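Local coordinates for protein (congerin I) (Conger myriaster, PDB 1C1L) that binds beta-galactosides such as lactose as a homodimeric galectin of the conger eel, with a physiological role not yet known, at residues I24-P28 and L82-Q86; D55-M61 and E74-F80. All blocks are in the same frame, centred on the assembly; numbering follows the deposited sequence.

In the fold
From the N terminus, the chain runs through strand 18-24 and reaches the first half of contact 1, residues 24-28, on its way to strand 30-35 in the other sheet. It then builds strands 30-35, 41-52 and 55-64, the last carrying residues 55-61 of contact 2. A short return brings back residues 74-80, whose strand 75-77 is the outermost of that sheet within the chain, closing the small loop of contact 2. Residues 82-86 follow almost at once and close the larger loop of contact 1 before strand 87-94 begins. Contact 2 is therefore nested inside contact 1: it pairs the end strand of one sheet and supplies Val60, Glu74 and Arg76 to the sugar pocket, while contact 1 joins two connections between the sheets of the beta sandwich.

Contact 1 (I24-P28 and L82-Q86); sequences INNSP and LSAGQ
Ile24 N donates to Gln86 O at 2.9 Å in a nearly straight bond (168°), which joins the two segments where strand 18-24 ends and strand 87-94 is about to begin. Gln86 ends a type II beta turn that starts at Ser83, and within it Gly85 N reaches Asn25 O at 3.0 Å in a more bent bond (142°). Gly85 CA also lies 3.0 Å from Ile24 O in a CA-H...O contact. The amide nitrogen ND2 of Asn26 closes over the same glycine, 3.2 Å from its CA. Ile24 carries the apolar part. With CG1 beside its own backbone N (chi1 -61°), CD1 comes to 3.3 Å from Ser83 O and 3.8 Å from Leu82 CB. It also packs against Gln86 CG, the Ile24 and Gln86 side chains lying side by side. At the other end Pro28 CD presses tightly on Ala84 CB, 3.5 Å away. Gln86 OE1 turns back to Ser83, with weak bonds to its N and OG. Phe31, Phe50 and Phe88 also touch Ile24. Two main-chain bonds thus join the connections, one straight and one bent, while Ile24 carries the apolar contact inward to phenylalanines of both sheets.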
ATOM      1  N   ILE A  24       6.078 -15.140   5.232  1.00  8.28           N
ATOM      2  CA  ILE A  24       6.488 -15.391   6.601  1.00  7.98           C
ATOM      3  C   ILE A  24       7.939 -15.854   6.537  1.00  6.89           C
ATOM      4  O   ILE A  24       8.313 -16.601   5.625  1.00  8.74           O
ATOM      5  CB  ILE A  24       5.573 -16.478   7.213  1.00  9.06           C
ATOM      6  CG1 ILE A  24       4.130 -15.991   7.221  1.00  8.41           C
ATOM      7  CG2 ILE A  24       5.991 -16.781   8.638  1.00  8.70           C
ATOM      8  CD1 ILE A  24       3.109 -17.140   7.236  1.00  9.92           C
ATOM      9  N   ASN A  25       8.780 -15.439   7.464  1.00  7.13           N
ATOM     10  CA  ASN A  25      10.165 -15.883   7.500  1.00  7.30           C
ATOM     11  C   ASN A  25      10.247 -17.376   7.742  1.00  8.13           C
ATOM     12  O   ASN A  25       9.306 -18.034   8.211  1.00  8.72           O
ATOM     13  CB  ASN A  25      10.969 -15.265   8.627  1.00  9.61           C
ATOM     14  CG  ASN A  25      11.154 -13.766   8.555  1.00 11.42           C
ATOM     15  OD1 ASN A  25      10.778 -13.104   7.596  1.00 14.02           O
ATOM     16  ND2 ASN A  25      11.710 -13.133   9.568  1.00 13.01           N
ATOM     17  N   ASN A  26      11.375 -17.947   7.382  1.00  7.74           N
ATOM     18  CA  ASN A  26      11.661 -19.315   7.804  1.00 10.69           C
ATOM     19  C   ASN A  26      12.018 -19.229   9.277  1.00 10.54           C
ATOM     20  O   ASN A  26      12.389 -18.160   9.773  1.00 10.86           O
ATOM     21  CB  ASN A  26      12.830 -19.888   7.044  1.00 12.54           C
ATOM     22  CG  ASN A  26      12.553 -19.929   5.551  1.00 12.52           C
ATOM     23  OD1 ASN A  26      13.391 -19.527   4.756  1.00 19.09           O
ATOM     24  ND2 ASN A  26      11.394 -20.354   5.100  1.00 11.80           N
ATOM     25  N   SER A  27      11.858 -20.334   9.999  1.00 10.84           N
ATOM     26  CA  SER A  27      12.088 -20.396  11.441  1.00 10.08           C
ATOM     27  C   SER A  27      11.483 -19.225  12.243  1.00  8.61           C
ATOM     28  O   SER A  27      12.166 -18.563  13.030  1.00 10.09           O
ATOM     29  CB  SER A  27      13.592 -20.496  11.651  1.00  8.81           C
ATOM     30  OG  SER A  27      14.043 -21.526  10.779  1.00 12.08           O
ATOM     31  N   PRO A  28      10.210 -18.884  12.057  1.00  8.11           N
ATOM     32  CA  PRO A  28       9.578 -17.771  12.733  1.00  8.59           C
ATOM     33  C   PRO A  28       9.229 -18.025  14.189  1.00  8.45           C
ATOM     34  O   PRO A  28       8.947 -19.139  14.624  1.00 10.18           O
ATOM     35  CB  PRO A  28       8.367 -17.486  11.897  1.00  7.72           C
ATOM     36  CG  PRO A  28       7.925 -18.884  11.548  1.00  9.20           C
ATOM     37  CD  PRO A  28       9.209 -19.665  11.348  1.00  8.44           C
ATOM     38  N   LEU A  82      -1.391 -20.885   8.878  1.00 10.81           N
ATOM     39  CA  LEU A  82      -0.225 -20.385   8.161  1.00 12.32           C
ATOM     40  C   LEU A  82       0.986 -21.261   8.462  1.00 13.42           C
ATOM     41  O   LEU A  82       1.030 -21.972   9.472  1.00 14.40           O
ATOM     42  CB  LEU A  82       0.052 -18.919   8.549  1.00 10.90           C
ATOM     43  CG  LEU A  82      -1.065 -17.879   8.343  1.00 12.21           C
ATOM     44  CD1 LEU A  82      -0.506 -16.483   8.592  1.00 12.37           C
ATOM     45  CD2 LEU A  82      -1.602 -17.937   6.916  1.00 11.65           C
ATOM     46  N   SER A  83       1.993 -21.160   7.606  1.00 14.48           N
ATOM     47  CA  SER A  83       3.189 -21.959   7.691  1.00 14.88           C
ATOM     48  C   SER A  83       4.397 -21.080   7.463  1.00 13.25           C
ATOM     49  O   SER A  83       4.389 -20.111   6.697  1.00 11.16           O
ATOM     50  CB  SER A  83       3.157 -23.049   6.627  1.00 17.88           C
ATOM     51  OG  SER A  83       1.898 -23.707   6.560  1.00 24.66           O
ATOM     52  N   ALA A  84       5.475 -21.442   8.139  1.00 10.58           N
ATOM     53  CA  ALA A  84       6.762 -20.781   8.023  1.00 10.15           C
ATOM     54  C   ALA A  84       7.191 -20.759   6.565  1.00  9.59           C
ATOM     55  O   ALA A  84       6.945 -21.743   5.859  1.00  8.17           O
ATOM     56  CB  ALA A  84       7.813 -21.545   8.778  1.00  9.69           C
ATOM     57  N   GLY A  85       7.809 -19.657   6.132  1.00 10.21           N
ATOM     58  CA  GLY A  85       8.326 -19.523   4.782  1.00 11.73           C
ATOM     59  C   GLY A  85       7.283 -19.330   3.684  1.00 13.67           C
ATOM     60  O   GLY A  85       7.648 -19.210   2.510  1.00 16.14           O
ATOM     61  N   GLN A  86       5.991 -19.289   4.004  1.00 12.67           N
ATOM     62  CA  GLN A  86       4.959 -19.212   2.984  1.00 14.61           C
ATOM     63  C   GLN A  86       4.492 -17.789   2.721  1.00 12.41           C
ATOM     64  O   GLN A  86       4.594 -16.891   3.536  1.00 11.15           O
ATOM     65  CB  GLN A  86       3.709 -20.064   3.384  1.00 18.12           C
ATOM     66  CG  GLN A  86       2.681 -19.396   4.336  1.00 26.45           C
ATOM     67  CD  GLN A  86       1.256 -19.937   4.452  1.00 30.12           C
ATOM     68  OE1 GLN A  86       1.011 -20.969   5.059  1.00 33.15           O
ATOM     69  NE2 GLN A  86       0.201 -19.313   3.953  1.00 32.62           N
TER

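Contact 2 (D55-M61 and E74-F80); sequences DQNTIVM and EQRSTNF. With BGC (beta-D-glucopyranose), chain B; GAL (beta-D-galactopyranose), chain C.
Ile59 and Ser77 face each other as an antiparallel hydrogen-bonded pair, as do Met61 and Gln75; Ile59 N to Ser77 O is 2.8 Å. Ile59 and Met61 point into the sandwich, where both meet Leu109 of the opposing sheet, and this is the tightly packed part. The looser, solvent side is the corner at Gln56-Asn57 and the turn at Thr78-Asn79. There Asn57 CA sits over the Phe80 ring face, 3.7 Å from its centroid, in a CH-pi contact; chi1 of Phe80 (-166°) swings the ring away from its own N toward Asn57. Asn79 adds little beyond its O near Ile59 CD1, and an ST turn, Asn79 N to Ser77 OG, holds that end. The Val60 and Arg76 face is charged and turned to the sugar. Val60 CG2 lies over one guanidinium face, 3.8 Å from Arg76 CZ, and acids hold the edge. Arg76 NH1 meets Asp55 OD1 at 2.8 Å, while NE and NH2 both grip Glu74 OE1 side-on. Glu74 OE2 accepts from BGC O3 at 2.6 Å and from GAL O6 at 2.8 Å. This network of Asp55, Glu74 and Arg76, set around the sheet's end strand and touching the bound lactose, is characteristic of the galectin carbohydrate-recognition site.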
ATOM      1  N   ASP A  55       3.059 -20.665  23.704  1.00 17.29           N
ATOM      2  CA  ASP A  55       2.204 -20.488  22.554  1.00 16.34           C
ATOM      3  C   ASP A  55       2.834 -21.099  21.327  1.00 14.35           C
ATOM      4  O   ASP A  55       3.891 -20.677  20.842  1.00 14.75           O
ATOM      5  CB  ASP A  55       1.967 -19.007  22.325  1.00 17.75           C
ATOM      6  CG  ASP A  55       1.072 -18.422  23.391  1.00 20.54           C
ATOM      7  OD1 ASP A  55       0.194 -19.121  23.903  1.00 21.75           O
ATOM      8  OD2 ASP A  55       1.257 -17.262  23.717  1.00 21.29           O
ATOM      9  N   GLN A  56       2.186 -22.161  20.879  1.00 12.77           N
ATOM     10  CA  GLN A  56       2.582 -22.889  19.698  1.00 12.67           C
ATOM     11  C   GLN A  56       1.367 -22.806  18.808  1.00 12.10           C
ATOM     12  O   GLN A  56       0.266 -23.125  19.243  1.00 11.50           O
ATOM     13  CB  GLN A  56       2.882 -24.347  20.030  1.00 14.56           C
ATOM     14  CG  GLN A  56       4.103 -24.579  20.902  1.00 17.17           C
ATOM     15  CD  GLN A  56       5.406 -24.224  20.215  1.00 18.99           C
ATOM     16  OE1 GLN A  56       5.626 -24.461  19.019  1.00 22.48           O
ATOM     17  NE2 GLN A  56       6.314 -23.615  20.955  1.00 20.68           N
ATOM     18  N   ASN A  57       1.546 -22.308  17.590  1.00 11.09           N
ATOM     19  CA  ASN A  57       0.473 -22.186  16.607  1.00 10.18           C
ATOM     20  C   ASN A  57      -0.845 -21.651  17.143  1.00  8.65           C
ATOM     21  O   ASN A  57      -1.951 -22.178  16.952  1.00 10.16           O
ATOM     22  CB  ASN A  57       0.280 -23.536  15.917  1.00 10.72           C
ATOM     23  CG  ASN A  57       1.479 -23.931  15.065  1.00 14.34           C
ATOM     24  OD1 ASN A  57       2.373 -23.139  14.764  1.00 15.37           O
ATOM     25  ND2 ASN A  57       1.619 -25.147  14.583  1.00 18.18           N
ATOM     26  N   THR A  58      -0.684 -20.487  17.758  1.00  8.24           N
ATOM     27  CA  THR A  58      -1.792 -19.783  18.377  1.00  9.15           C
ATOM     28  C   THR A  58      -1.925 -18.396  17.751  1.00  8.04           C
ATOM     29  O   THR A  58      -0.920 -17.750  17.445  1.00  8.92           O
ATOM     30  CB  THR A  58      -1.558 -19.626  19.906  1.00  9.77           C
ATOM     31  OG1 THR A  58      -1.265 -20.917  20.430  1.00 12.51           O
ATOM     32  CG2 THR A  58      -2.760 -19.019  20.626  1.00 11.90           C
ATOM     33  N   ILE A  59      -3.153 -17.974  17.491  1.00  7.14           N
ATOM     34  CA  ILE A  59      -3.465 -16.628  17.022  1.00  8.60           C
ATOM     35  C   ILE A  59      -3.912 -15.897  18.276  1.00  8.54           C
ATOM     36  O   ILE A  59      -4.771 -16.384  19.027  1.00  9.30           O
ATOM     37  CB  ILE A  59      -4.640 -16.609  16.008  1.00  9.88           C
ATOM     38  CG1 ILE A  59      -4.280 -17.346  14.727  1.00 11.05           C
ATOM     39  CG2 ILE A  59      -4.985 -15.146  15.679  1.00 11.14           C
ATOM     40  CD1 ILE A  59      -5.528 -17.651  13.873  1.00 11.31           C
ATOM     41  N   VAL A  60      -3.333 -14.729  18.504  1.00  7.34           N
ATOM     42  CA  VAL A  60      -3.679 -13.869  19.612  1.00  7.81           C
ATOM     43  C   VAL A  60      -4.120 -12.543  19.006  1.00  8.52           C
ATOM     44  O   VAL A  60      -3.394 -11.949  18.200  1.00  9.74           O
ATOM     45  CB  VAL A  60      -2.464 -13.632  20.532  1.00  8.12           C
ATOM     46  CG1 VAL A  60      -2.821 -12.642  21.632  1.00 10.25           C
ATOM     47  CG2 VAL A  60      -2.030 -14.952  21.163  1.00  8.89           C
ATOM     48  N   MET A  61      -5.275 -12.061  19.407  1.00  7.28           N
ATOM     49  CA  MET A  61      -5.815 -10.784  18.975  1.00  8.25           C
ATOM     50  C   MET A  61      -5.983  -9.893  20.191  1.00  7.69           C
ATOM     51  O   MET A  61      -6.421 -10.339  21.265  1.00  6.85           O
ATOM     52  CB  MET A  61      -7.163 -10.978  18.316  1.00  9.34           C
ATOM     53  CG  MET A  61      -7.045 -11.750  17.019  1.00 11.18           C
ATOM     54  SD  MET A  61      -8.670 -12.066  16.304  1.00 17.47           S
ATOM     55  CE  MET A  61      -9.049 -13.558  17.177  1.00 16.78           C
ATOM     56  N   GLU A  74      -6.902 -10.441  25.637  1.00  7.63           N
ATOM     57  CA  GLU A  74      -6.614 -11.259  24.479  1.00  7.69           C
ATOM     58  C   GLU A  74      -7.779 -12.154  24.114  1.00  9.11           C
ATOM     59  O   GLU A  74      -8.545 -12.620  24.970  1.00  9.89           O
ATOM     60  CB  GLU A  74      -5.432 -12.169  24.735  1.00  7.26           C
ATOM     61  CG  GLU A  74      -4.180 -11.384  25.033  1.00  8.30           C
ATOM     62  CD  GLU A  74      -2.935 -12.238  25.213  1.00 10.37           C
ATOM     63  OE1 GLU A  74      -3.039 -13.426  25.494  1.00 12.41           O
ATOM     64  OE2 GLU A  74      -1.847 -11.705  25.071  1.00  9.64           O
ATOM     65  N   GLN A  75      -7.979 -12.303  22.810  1.00  8.99           N
ATOM     66  CA  GLN A  75      -8.850 -13.317  22.265  1.00 10.00           C
ATOM     67  C   GLN A  75      -7.891 -14.187  21.460  1.00 10.38           C
ATOM     68  O   GLN A  75      -7.015 -13.722  20.729  1.00 10.64           O
ATOM     69  CB  GLN A  75      -9.931 -12.709  21.380  1.00  9.52           C
ATOM     70  CG  GLN A  75     -10.897 -11.916  22.268  1.00 12.49           C
ATOM     71  CD  GLN A  75     -12.242 -11.658  21.612  1.00 14.29           C
ATOM     72  OE1 GLN A  75     -12.590 -12.327  20.643  1.00 15.79           O
ATOM     73  NE2 GLN A  75     -13.066 -10.759  22.121  1.00 10.94           N
ATOM     74  N   ARG A  76      -7.959 -15.485  21.697  1.00  9.85           N
ATOM     75  CA  ARG A  76      -7.065 -16.474  21.112  1.00  9.46           C
ATOM     76  C   ARG A  76      -7.810 -17.466  20.259  1.00  9.79           C
ATOM     77  O   ARG A  76      -8.999 -17.727  20.488  1.00 10.80           O
ATOM     78  CB  ARG A  76      -6.338 -17.248  22.192  1.00 10.14           C
ATOM     79  CG  ARG A  76      -5.370 -16.346  22.925  1.00 10.64           C
ATOM     80  CD  ARG A  76      -4.850 -16.984  24.186  1.00 13.38           C
ATOM     81  NE  ARG A  76      -3.757 -16.170  24.684  1.00 13.51           N
ATOM     82  CZ  ARG A  76      -2.506 -16.608  24.601  1.00 10.96           C
ATOM     83  NH1 ARG A  76      -2.256 -17.798  24.072  1.00 14.80           N
ATOM     84  NH2 ARG A  76      -1.488 -15.845  24.996  1.00 12.09           N
ATOM     85  N   SER A  77      -7.097 -18.029  19.302  1.00  8.77           N
ATOM     86  CA  SER A  77      -7.641 -19.085  18.479  1.00  8.89           C
ATOM     87  C   SER A  77      -6.505 -20.047  18.214  1.00  9.03           C
ATOM     88  O   SER A  77      -5.359 -19.618  18.059  1.00 10.05           O
ATOM     89  CB  SER A  77      -8.147 -18.540  17.140  1.00 11.48           C
ATOM     90  OG  SER A  77      -8.634 -19.592  16.304  1.00 11.74           O
ATOM     91  N   THR A  78      -6.770 -21.354  18.146  1.00  8.60           N
ATOM     92  CA  THR A  78      -5.744 -22.270  17.685  1.00  9.80           C
ATOM     93  C   THR A  78      -6.150 -22.846  16.336  1.00 10.07           C
ATOM     94  O   THR A  78      -5.720 -23.927  15.925  1.00 11.85           O
ATOM     95  CB  THR A  78      -5.518 -23.407  18.685  1.00  9.96           C
ATOM     96  OG1 THR A  78      -6.789 -24.009  18.949  1.00 11.04           O
ATOM     97  CG2 THR A  78      -4.743 -22.889  19.878  1.00 11.98           C
ATOM     98  N   ASN A  79      -7.041 -22.182  15.598  1.00 10.17           N
ATOM     99  CA  ASN A  79      -7.413 -22.638  14.267  1.00 10.75           C
ATOM    100  C   ASN A  79      -6.366 -21.960  13.377  1.00 10.46           C
ATOM    101  O   ASN A  79      -6.596 -20.924  12.752  1.00 12.12           O
ATOM    102  CB  ASN A  79      -8.834 -22.172  13.956  1.00 12.86           C
ATOM    103  CG  ASN A  79      -9.365 -22.899  12.728  1.00 13.52           C
ATOM    104  OD1 ASN A  79      -8.655 -23.702  12.128  1.00 16.13           O
ATOM    105  ND2 ASN A  79     -10.607 -22.694  12.328  1.00 17.35           N
ATOM    106  N   PHE A  80      -5.161 -22.519  13.428  1.00  9.84           N
ATOM    107  CA  PHE A  80      -3.983 -21.898  12.834  1.00 10.53           C
ATOM    108  C   PHE A  80      -3.631 -22.524  11.493  1.00 10.73           C
ATOM    109  O   PHE A  80      -3.394 -23.729  11.428  1.00 11.35           O
ATOM    110  CB  PHE A  80      -2.864 -22.060  13.840  1.00  8.76           C
ATOM    111  CG  PHE A  80      -1.619 -21.218  13.616  1.00  8.27           C
ATOM    112  CD1 PHE A  80      -0.614 -21.638  12.737  1.00  9.85           C
ATOM    113  CD2 PHE A  80      -1.448 -20.056  14.370  1.00  8.16           C
ATOM    114  CE1 PHE A  80       0.564 -20.897  12.633  1.00  9.30           C
ATOM    115  CE2 PHE A  80      -0.263 -19.322  14.260  1.00  6.96           C
ATOM    116  CZ  PHE A  80       0.747 -19.746  13.399  1.00  7.53           C
TER
HETATM  117  C2  BGC B   1       0.112 -13.055  27.678  1.00 10.84           C
HETATM  118  C3  BGC B   1       1.023 -12.730  26.483  1.00  9.58           C
HETATM  119  C4  BGC B   1       1.350 -11.248  26.479  1.00 10.23           C
HETATM  120  C5  BGC B   1       1.965 -10.854  27.830  1.00 10.60           C
HETATM  121  C6  BGC B   1       2.303  -9.380  27.911  1.00 10.29           C
HETATM  122  C1  BGC B   1       0.734 -12.552  28.980  1.00 10.26           C
HETATM  123  O1  BGC B   1      -0.155 -12.722  30.013  1.00 13.02           O
HETATM  124  O2  BGC B   1      -0.075 -14.462  27.755  1.00 11.39           O
HETATM  125  O3  BGC B   1       0.366 -13.087  25.282  1.00  8.39           O
HETATM  126  O4  BGC B   1       2.300 -10.967  25.416  1.00  8.81           O
HETATM  127  O5  BGC B   1       1.014 -11.145  28.866  1.00 11.41           O
HETATM  128  O6  BGC B   1       1.154  -8.567  27.725  1.00 13.54           O
HETATM  129  C1  GAL C   2       2.077  -9.831  24.667  1.00  9.28           C
HETATM  130  C2  GAL C   2       3.230  -9.611  23.687  1.00  8.00           C
HETATM  131  C3  GAL C   2       2.926  -8.438  22.753  1.00  7.43           C
HETATM  132  C4  GAL C   2       1.545  -8.608  22.093  1.00  6.15           C
HETATM  133  C5  GAL C   2       0.491  -8.893  23.155  1.00  7.37           C
HETATM  134  C6  GAL C   2      -0.869  -9.170  22.552  1.00  5.80           C
HETATM  135  O2  GAL C   2       4.416  -9.340  24.423  1.00  8.83           O
HETATM  136  O3  GAL C   2       3.938  -8.368  21.762  1.00  7.71           O
HETATM  137  O4  GAL C   2       1.615  -9.681  21.166  1.00  4.59           O
HETATM  138  O5  GAL C   2       0.864 -10.041  23.956  1.00  7.19           O
HETATM  139  O6  GAL C   2      -1.828  -9.372  23.561  1.00  8.41           O